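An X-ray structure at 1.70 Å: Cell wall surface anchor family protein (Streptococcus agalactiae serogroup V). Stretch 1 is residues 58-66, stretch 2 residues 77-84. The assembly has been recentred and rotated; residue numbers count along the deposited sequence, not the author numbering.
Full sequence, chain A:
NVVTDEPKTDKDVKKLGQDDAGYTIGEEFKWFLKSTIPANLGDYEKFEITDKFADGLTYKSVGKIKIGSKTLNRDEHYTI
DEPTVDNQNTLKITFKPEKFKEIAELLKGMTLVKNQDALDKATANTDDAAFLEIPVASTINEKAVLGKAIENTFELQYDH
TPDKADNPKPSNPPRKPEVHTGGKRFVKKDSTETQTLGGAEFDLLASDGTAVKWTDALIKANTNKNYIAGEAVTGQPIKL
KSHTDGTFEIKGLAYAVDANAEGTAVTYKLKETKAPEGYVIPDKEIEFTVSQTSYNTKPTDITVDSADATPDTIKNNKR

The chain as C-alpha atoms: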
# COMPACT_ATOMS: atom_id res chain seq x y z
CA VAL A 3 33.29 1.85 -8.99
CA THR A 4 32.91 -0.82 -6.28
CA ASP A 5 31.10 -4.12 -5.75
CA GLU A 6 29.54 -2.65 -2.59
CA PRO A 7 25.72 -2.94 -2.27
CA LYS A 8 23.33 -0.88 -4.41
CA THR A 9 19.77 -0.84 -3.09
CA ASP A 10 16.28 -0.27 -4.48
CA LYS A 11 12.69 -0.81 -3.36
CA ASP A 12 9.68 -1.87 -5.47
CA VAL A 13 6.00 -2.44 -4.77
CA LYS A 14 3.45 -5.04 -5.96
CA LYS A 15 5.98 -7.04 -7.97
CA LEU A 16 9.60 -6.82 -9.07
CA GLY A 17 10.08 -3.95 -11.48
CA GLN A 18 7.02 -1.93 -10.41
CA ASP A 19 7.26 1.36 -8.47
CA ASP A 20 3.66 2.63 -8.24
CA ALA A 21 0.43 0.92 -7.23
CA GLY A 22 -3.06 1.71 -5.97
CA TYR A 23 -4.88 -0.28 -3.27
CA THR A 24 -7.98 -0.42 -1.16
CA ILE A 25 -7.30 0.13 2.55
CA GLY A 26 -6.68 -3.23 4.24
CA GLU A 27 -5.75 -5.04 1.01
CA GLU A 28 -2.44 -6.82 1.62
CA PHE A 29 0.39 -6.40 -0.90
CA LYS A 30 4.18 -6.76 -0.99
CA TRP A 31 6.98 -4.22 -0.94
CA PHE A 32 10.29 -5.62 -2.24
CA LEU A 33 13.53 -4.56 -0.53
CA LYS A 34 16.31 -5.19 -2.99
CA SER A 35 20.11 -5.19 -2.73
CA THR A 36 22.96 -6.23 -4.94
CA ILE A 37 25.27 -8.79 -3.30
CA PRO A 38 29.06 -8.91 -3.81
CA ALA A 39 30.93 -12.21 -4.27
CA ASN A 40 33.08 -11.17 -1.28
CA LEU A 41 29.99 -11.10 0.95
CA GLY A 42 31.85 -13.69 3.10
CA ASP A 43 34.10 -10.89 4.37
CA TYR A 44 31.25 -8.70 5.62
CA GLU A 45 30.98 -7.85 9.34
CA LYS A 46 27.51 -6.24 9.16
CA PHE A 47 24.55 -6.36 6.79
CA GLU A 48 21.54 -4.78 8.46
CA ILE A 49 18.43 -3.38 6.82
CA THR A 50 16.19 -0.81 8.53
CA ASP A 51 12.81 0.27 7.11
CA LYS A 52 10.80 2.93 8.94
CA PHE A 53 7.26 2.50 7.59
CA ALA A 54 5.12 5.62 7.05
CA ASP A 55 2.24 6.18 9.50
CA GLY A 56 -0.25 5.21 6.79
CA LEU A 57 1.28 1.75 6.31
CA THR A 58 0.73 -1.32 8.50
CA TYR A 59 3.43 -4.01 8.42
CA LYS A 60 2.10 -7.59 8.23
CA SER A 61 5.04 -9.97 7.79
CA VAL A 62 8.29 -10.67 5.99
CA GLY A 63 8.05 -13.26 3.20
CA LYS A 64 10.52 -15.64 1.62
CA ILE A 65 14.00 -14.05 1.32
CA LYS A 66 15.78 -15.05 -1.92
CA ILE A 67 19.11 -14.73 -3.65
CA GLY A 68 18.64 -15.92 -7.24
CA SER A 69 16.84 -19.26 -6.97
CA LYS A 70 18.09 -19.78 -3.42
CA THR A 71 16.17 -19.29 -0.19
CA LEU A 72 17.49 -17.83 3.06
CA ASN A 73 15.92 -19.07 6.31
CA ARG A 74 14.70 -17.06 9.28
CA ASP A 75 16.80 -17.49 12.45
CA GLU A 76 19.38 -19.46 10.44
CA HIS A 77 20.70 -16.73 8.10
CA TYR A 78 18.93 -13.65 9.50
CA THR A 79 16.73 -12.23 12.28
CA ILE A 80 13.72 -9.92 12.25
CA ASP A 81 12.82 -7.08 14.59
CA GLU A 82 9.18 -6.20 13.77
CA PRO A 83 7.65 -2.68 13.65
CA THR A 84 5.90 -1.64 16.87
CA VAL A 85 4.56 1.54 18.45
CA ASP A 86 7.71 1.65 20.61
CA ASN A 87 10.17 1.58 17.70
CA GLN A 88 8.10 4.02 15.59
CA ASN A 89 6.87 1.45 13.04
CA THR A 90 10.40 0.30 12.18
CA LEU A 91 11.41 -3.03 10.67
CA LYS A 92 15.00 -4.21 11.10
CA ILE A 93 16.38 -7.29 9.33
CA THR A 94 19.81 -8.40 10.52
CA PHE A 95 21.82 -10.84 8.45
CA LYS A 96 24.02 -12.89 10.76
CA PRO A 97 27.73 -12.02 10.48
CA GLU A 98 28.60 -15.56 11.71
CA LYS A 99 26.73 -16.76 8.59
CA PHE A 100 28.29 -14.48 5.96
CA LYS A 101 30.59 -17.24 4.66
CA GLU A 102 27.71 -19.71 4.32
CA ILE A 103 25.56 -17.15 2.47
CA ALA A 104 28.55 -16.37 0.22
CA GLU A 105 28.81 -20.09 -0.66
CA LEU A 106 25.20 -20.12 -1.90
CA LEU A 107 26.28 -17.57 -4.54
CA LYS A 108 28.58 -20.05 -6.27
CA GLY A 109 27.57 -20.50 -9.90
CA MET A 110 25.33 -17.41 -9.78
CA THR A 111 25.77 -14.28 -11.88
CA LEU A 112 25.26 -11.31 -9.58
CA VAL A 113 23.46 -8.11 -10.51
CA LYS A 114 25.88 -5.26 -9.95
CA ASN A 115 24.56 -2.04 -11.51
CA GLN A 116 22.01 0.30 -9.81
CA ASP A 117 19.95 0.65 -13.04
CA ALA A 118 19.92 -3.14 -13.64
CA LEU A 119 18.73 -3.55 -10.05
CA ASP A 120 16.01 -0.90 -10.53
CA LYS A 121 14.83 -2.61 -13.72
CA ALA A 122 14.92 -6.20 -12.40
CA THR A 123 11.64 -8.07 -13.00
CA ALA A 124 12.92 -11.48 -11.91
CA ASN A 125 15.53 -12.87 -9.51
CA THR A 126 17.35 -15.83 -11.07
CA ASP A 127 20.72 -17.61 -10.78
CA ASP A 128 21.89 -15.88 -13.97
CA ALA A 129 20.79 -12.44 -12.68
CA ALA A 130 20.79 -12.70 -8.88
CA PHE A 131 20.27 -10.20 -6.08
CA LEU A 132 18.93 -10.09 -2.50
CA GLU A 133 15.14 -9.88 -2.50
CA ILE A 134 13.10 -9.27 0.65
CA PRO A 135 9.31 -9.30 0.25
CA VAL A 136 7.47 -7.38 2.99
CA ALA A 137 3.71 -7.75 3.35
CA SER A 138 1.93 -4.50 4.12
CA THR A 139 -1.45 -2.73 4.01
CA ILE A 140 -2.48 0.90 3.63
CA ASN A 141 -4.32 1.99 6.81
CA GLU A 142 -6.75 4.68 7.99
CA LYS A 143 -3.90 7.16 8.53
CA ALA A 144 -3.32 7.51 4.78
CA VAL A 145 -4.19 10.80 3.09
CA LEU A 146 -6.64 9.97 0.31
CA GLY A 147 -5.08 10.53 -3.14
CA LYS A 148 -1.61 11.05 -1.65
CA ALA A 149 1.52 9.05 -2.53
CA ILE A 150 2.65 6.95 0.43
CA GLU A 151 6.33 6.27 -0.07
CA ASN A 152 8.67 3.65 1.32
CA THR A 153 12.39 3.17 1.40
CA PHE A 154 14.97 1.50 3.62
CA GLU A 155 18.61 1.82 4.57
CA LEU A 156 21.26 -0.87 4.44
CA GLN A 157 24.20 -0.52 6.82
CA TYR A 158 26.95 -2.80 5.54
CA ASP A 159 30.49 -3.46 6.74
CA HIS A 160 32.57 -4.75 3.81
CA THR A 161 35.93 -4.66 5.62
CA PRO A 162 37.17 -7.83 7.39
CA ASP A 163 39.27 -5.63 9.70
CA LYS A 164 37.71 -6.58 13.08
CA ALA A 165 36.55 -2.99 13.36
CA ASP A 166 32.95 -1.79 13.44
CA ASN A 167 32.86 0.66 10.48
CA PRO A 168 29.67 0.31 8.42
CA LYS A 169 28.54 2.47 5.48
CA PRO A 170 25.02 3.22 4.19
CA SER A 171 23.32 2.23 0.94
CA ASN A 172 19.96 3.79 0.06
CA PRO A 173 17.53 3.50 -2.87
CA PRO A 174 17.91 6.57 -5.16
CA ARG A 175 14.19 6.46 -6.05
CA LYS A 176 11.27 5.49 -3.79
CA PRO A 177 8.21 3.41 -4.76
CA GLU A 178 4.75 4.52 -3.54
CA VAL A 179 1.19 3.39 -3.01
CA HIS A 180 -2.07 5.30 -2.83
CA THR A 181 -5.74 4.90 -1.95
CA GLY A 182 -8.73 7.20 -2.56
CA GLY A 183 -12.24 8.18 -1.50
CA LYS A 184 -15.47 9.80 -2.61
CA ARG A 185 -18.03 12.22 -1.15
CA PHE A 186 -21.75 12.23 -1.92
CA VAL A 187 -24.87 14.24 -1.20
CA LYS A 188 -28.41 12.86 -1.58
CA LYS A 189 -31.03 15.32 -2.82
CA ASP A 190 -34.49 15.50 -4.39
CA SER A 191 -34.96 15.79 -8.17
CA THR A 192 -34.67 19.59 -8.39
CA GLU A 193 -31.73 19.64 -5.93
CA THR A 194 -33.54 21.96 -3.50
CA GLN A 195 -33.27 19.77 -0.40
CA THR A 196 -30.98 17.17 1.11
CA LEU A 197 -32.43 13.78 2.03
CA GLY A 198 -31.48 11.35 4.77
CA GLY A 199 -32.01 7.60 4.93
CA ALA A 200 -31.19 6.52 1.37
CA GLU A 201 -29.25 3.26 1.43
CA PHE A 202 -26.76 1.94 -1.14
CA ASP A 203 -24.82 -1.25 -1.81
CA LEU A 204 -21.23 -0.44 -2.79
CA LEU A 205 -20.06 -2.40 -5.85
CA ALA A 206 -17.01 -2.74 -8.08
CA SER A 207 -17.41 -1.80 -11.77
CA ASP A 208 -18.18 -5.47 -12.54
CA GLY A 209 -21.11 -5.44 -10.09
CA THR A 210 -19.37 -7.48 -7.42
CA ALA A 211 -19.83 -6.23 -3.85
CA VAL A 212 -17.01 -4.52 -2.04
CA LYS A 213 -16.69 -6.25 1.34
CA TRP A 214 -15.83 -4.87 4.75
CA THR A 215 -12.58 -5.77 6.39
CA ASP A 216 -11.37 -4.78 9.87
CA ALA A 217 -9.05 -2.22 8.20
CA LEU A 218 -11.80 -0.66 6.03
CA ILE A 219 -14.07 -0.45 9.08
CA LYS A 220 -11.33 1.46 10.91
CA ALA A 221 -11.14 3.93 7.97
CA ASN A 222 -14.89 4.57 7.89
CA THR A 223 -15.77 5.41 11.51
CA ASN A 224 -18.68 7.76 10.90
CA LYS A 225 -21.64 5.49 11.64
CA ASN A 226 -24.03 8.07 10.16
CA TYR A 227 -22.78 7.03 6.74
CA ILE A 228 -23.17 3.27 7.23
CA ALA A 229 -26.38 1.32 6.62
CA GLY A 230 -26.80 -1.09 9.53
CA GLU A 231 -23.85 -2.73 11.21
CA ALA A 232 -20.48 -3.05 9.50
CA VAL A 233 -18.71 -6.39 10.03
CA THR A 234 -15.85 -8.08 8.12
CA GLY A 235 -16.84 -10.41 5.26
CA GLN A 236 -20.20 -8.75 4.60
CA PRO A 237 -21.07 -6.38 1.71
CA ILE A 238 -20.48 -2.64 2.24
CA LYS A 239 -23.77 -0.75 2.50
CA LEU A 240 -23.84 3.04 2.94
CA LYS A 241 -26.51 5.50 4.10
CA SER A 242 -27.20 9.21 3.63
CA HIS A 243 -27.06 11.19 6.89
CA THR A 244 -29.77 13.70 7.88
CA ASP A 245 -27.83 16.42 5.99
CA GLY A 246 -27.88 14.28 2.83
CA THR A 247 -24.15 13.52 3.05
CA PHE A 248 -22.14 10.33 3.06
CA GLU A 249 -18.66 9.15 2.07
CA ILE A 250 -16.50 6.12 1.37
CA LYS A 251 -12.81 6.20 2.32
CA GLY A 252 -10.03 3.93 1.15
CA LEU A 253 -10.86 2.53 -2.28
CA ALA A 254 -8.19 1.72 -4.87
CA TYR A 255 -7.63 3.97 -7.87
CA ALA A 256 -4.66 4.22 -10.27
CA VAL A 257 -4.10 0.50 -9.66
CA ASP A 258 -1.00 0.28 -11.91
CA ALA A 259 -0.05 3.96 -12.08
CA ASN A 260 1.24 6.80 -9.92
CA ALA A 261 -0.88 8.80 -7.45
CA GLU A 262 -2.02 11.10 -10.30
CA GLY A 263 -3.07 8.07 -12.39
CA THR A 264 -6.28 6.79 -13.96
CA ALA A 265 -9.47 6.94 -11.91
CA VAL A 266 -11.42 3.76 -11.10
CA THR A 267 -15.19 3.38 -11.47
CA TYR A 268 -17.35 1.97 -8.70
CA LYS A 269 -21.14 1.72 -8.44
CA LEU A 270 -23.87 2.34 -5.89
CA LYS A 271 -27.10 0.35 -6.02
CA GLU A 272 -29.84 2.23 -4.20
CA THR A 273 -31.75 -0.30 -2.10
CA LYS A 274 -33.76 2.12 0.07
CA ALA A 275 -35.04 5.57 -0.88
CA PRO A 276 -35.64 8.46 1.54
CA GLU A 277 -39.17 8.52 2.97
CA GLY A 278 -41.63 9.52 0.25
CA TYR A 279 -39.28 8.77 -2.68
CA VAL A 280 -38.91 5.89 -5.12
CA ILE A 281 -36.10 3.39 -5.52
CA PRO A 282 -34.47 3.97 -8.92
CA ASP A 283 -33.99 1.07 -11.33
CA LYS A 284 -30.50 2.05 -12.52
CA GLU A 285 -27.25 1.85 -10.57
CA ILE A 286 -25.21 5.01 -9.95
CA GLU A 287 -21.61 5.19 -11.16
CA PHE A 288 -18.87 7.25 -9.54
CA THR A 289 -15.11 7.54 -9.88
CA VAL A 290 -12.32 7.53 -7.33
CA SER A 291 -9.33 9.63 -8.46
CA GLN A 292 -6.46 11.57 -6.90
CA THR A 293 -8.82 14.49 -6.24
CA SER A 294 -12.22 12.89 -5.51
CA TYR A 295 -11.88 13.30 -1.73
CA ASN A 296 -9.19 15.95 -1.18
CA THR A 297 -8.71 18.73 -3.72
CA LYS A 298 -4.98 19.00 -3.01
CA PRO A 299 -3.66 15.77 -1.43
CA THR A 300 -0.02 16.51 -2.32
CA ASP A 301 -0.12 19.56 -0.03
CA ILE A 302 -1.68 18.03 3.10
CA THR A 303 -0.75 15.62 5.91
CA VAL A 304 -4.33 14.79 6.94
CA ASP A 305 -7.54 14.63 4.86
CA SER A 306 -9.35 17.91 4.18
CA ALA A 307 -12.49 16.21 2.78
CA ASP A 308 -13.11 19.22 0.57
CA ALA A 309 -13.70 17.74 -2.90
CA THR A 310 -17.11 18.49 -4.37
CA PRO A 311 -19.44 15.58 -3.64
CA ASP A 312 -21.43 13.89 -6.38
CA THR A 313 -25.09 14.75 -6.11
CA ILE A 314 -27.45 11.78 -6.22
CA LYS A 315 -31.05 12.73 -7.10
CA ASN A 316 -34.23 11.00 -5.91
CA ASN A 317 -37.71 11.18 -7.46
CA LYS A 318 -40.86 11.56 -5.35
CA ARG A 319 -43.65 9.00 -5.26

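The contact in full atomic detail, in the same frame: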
# COMPACT_ATOMS: atom_id res chain seq x y z
N THR A 58 0.65 -0.30 7.45
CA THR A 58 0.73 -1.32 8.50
C THR A 58 1.52 -2.52 7.98
O THR A 58 1.14 -3.15 7.00
CB THR A 58 -0.68 -1.75 9.01
OG1 THR A 58 -1.33 -0.62 9.62
CG2 THR A 58 -0.58 -2.90 10.04
N TYR A 59 2.63 -2.81 8.65
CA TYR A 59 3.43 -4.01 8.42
C TYR A 59 2.66 -5.28 8.81
O TYR A 59 1.98 -5.32 9.85
CB TYR A 59 4.73 -3.91 9.24
CG TYR A 59 5.49 -5.22 9.41
CD1 TYR A 59 6.49 -5.58 8.51
CD2 TYR A 59 5.22 -6.07 10.48
CE1 TYR A 59 7.20 -6.78 8.66
CE2 TYR A 59 5.90 -7.26 10.64
CZ TYR A 59 6.90 -7.60 9.74
OH TYR A 59 7.60 -8.77 9.89
N LYS A 60 2.77 -6.30 7.97
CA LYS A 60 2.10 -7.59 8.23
C LYS A 60 3.09 -8.70 8.53
O LYS A 60 2.95 -9.39 9.53
CB LYS A 60 1.18 -8.01 7.08
CG LYS A 60 -0.08 -7.17 6.94
CD LYS A 60 -0.95 -7.25 8.20
CE LYS A 60 -1.98 -6.12 8.21
NZ LYS A 60 -2.93 -6.27 9.35
N SER A 61 4.06 -8.88 7.64
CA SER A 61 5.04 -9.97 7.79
C SER A 61 6.16 -9.80 6.78
O SER A 61 6.03 -9.01 5.84
CB SER A 61 4.37 -11.33 7.53
OG SER A 61 3.72 -11.33 6.28
N VAL A 62 7.25 -10.53 7.00
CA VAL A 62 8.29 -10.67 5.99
C VAL A 62 8.12 -12.03 5.32
O VAL A 62 7.85 -13.04 6.00
CB VAL A 62 9.71 -10.55 6.61
CG1 VAL A 62 10.79 -10.77 5.55
CG2 VAL A 62 9.90 -9.18 7.32
N GLY A 63 8.26 -12.06 4.00
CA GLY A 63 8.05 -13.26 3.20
C GLY A 63 9.31 -14.08 3.01
O GLY A 63 10.19 -14.09 3.87
N LYS A 64 9.41 -14.75 1.87
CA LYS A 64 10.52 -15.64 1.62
C LYS A 64 11.70 -14.86 1.02
O LYS A 64 11.60 -14.34 -0.09
CB LYS A 64 10.08 -16.77 0.69
CG LYS A 64 10.90 -18.03 0.83
CD LYS A 64 10.26 -19.25 0.14
CE LYS A 64 10.34 -19.15 -1.37
NZ LYS A 64 9.87 -20.40 -2.03
N ILE A 65 12.80 -14.79 1.76
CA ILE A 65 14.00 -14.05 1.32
C ILE A 65 14.83 -14.90 0.36
O ILE A 65 15.16 -16.05 0.67
CB ILE A 65 14.83 -13.54 2.52
CG1 ILE A 65 13.98 -12.60 3.38
CG2 ILE A 65 16.13 -12.85 2.06
CD1 ILE A 65 14.71 -11.92 4.52
N LYS A 66 15.14 -14.33 -0.81
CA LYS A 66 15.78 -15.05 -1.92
C LYS A 66 17.04 -14.36 -2.41
O LYS A 66 17.10 -13.14 -2.44
CB LYS A 66 14.84 -15.15 -3.14
CG LYS A 66 13.45 -15.70 -2.87
CD LYS A 66 13.49 -17.19 -2.53
CE LYS A 66 14.09 -18.03 -3.65
NZ LYS A 66 13.22 -18.17 -4.85
N HIS A 77 19.87 -17.70 8.82
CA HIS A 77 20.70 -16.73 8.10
C HIS A 77 20.48 -15.28 8.53
O HIS A 77 21.33 -14.42 8.28
CB HIS A 77 20.47 -16.84 6.59
CG HIS A 77 20.67 -18.21 6.03
ND1 HIS A 77 21.90 -18.81 5.93
CD2 HIS A 77 19.78 -19.10 5.52
CE1 HIS A 77 21.77 -20.01 5.39
NE2 HIS A 77 20.49 -20.21 5.13
N TYR A 78 19.34 -15.02 9.16
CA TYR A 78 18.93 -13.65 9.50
C TYR A 78 17.91 -13.62 10.63
O TYR A 78 17.27 -14.63 10.93
CB TYR A 78 18.34 -12.95 8.25
CG TYR A 78 17.02 -13.53 7.75
CD1 TYR A 78 15.81 -13.11 8.30
CD2 TYR A 78 16.98 -14.47 6.72
CE1 TYR A 78 14.60 -13.62 7.87
CE2 TYR A 78 15.74 -14.99 6.26
CZ TYR A 78 14.57 -14.55 6.85
OH TYR A 78 13.33 -15.04 6.44
N THR A 79 17.76 -12.45 11.26
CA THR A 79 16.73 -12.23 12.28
C THR A 79 15.89 -11.00 11.96
O THR A 79 16.33 -10.07 11.27
CB THR A 79 17.33 -12.06 13.70
OG1 THR A 79 17.99 -10.79 13.81
CG2 THR A 79 18.31 -13.18 14.02
N ILE A 80 14.67 -11.00 12.47
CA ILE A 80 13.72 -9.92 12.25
C ILE A 80 13.37 -9.22 13.56
O ILE A 80 13.11 -9.88 14.58
CB ILE A 80 12.45 -10.49 11.58
CG1 ILE A 80 12.72 -10.84 10.12
CG2 ILE A 80 11.26 -9.53 11.74
CD1 ILE A 80 11.74 -11.86 9.54
N ASP A 81 13.37 -7.89 13.53
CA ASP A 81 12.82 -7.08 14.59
C ASP A 81 11.61 -6.35 13.99
O ASP A 81 11.78 -5.47 13.14
CB ASP A 81 13.87 -6.09 15.11
CG ASP A 81 13.42 -5.32 16.33
OD1 ASP A 81 12.78 -5.92 17.23
OD2 ASP A 81 13.72 -4.12 16.41
N GLU A 82 10.40 -6.73 14.41
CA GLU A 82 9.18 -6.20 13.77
C GLU A 82 8.84 -4.78 14.21
O GLU A 82 9.18 -4.37 15.32
CB GLU A 82 8.00 -7.14 14.03
CG GLU A 82 8.17 -8.52 13.44
CD GLU A 82 7.44 -9.61 14.24
OE1 GLU A 82 6.31 -9.38 14.71
OE2 GLU A 82 8.02 -10.71 14.37
N PRO A 83 8.15 -4.02 13.34
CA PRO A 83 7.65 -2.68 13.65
C PRO A 83 6.70 -2.71 14.84
O PRO A 83 5.85 -3.60 14.91
CB PRO A 83 6.86 -2.30 12.39
CG PRO A 83 7.49 -3.05 11.32
CD PRO A 83 7.92 -4.36 11.92
N THR A 84 6.83 -1.75 15.74
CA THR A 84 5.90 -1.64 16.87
C THR A 84 5.68 -0.16 17.14
O THR A 84 6.37 0.69 16.57
CB THR A 84 6.45 -2.29 18.17
OG1 THR A 84 7.59 -1.56 18.62
CG2 THR A 84 6.84 -3.75 17.95
O HOH W 1 10.84 -14.25 6.66
O HOH W 2 13.07 -16.39 4.31

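The two stretches run in nearly opposite directions, with end-to-end vectors 169° apart, but their backbones do not pair as neighbouring strands of a sheet. The nearest CA atoms lie 6.9 Å apart between Tyr59 CA and Pro83 CA, 8.3 Å between Val62 CA and Ile80 CA, and 9.6 Å between Ile65 CA and Tyr78 CA, so the chains diverge steadily toward the Ile65 end. No direct hydrogen bond crosses between them. Instead, side chains span the gap: strand 58-62 and the segment around Ile65 face strand 78-81 and the loop that follows it, burying 319 Å² in total. Tyr59, Val62 and Ile65 direct their CA-to-CB bonds toward the other stretch, as do Tyr78, Ile80 and Pro83, whereas Ser61 and Asp81 point away.

At the narrow end, Tyr59 adopts a t rotamer that places one face of its ring against Pro83. Pro83 CD sits 3.6 Å from the centroid of the Tyr59 ring and 14° off the ring normal, a CH-pi contact over the face. The CD carbon of proline is bonded to the backbone nitrogen, and its somewhat polarised hydrogens suit the electron-rich aromatic surface. The phenol end reaches back toward Glu82, where Tyr59 OH comes within 3.6 Å of Glu82 CG. This contact uses the aliphatic part of the glutamate; its carboxylate is engaged elsewhere in the structure through OE2.

In the middle, Val62 meets Ile80, with Val62 CB 3.8 Å from Ile80 CD1. The isoleucine, with chi1 m and chi2 t, reaches across a separation too wide for backbone pairing, and the contact is purely apolar.

The wide end repeats the aromatic motif with the roles exchanged: stretch 2 now supplies the ring and stretch 1 the aliphatic group. Ile65 CD1 lies 3.6 Å from the centroid of the Tyr78 ring, 17° off the normal, so its methyl group rests on the ring face. Both residues are buried, and the CH-pi contact is chiefly dispersive.

The Tyr78 hydroxyl also links the stretches through two waters. Water 1 donates a hydrogen bond to Gly63 O (2.9 Å from the water O) and hydrogen-bonds to Tyr78 OH (2.6 Å from the same O). Water 2 accepts from Ile65 N (3.0 Å from the water O) and hydrogen-bonds to Tyr78 OH (2.5 Å from the same O). A single phenol thus connects, through the two waters, to Gly63 O and Ile65 N, while its ring packs against Ile65.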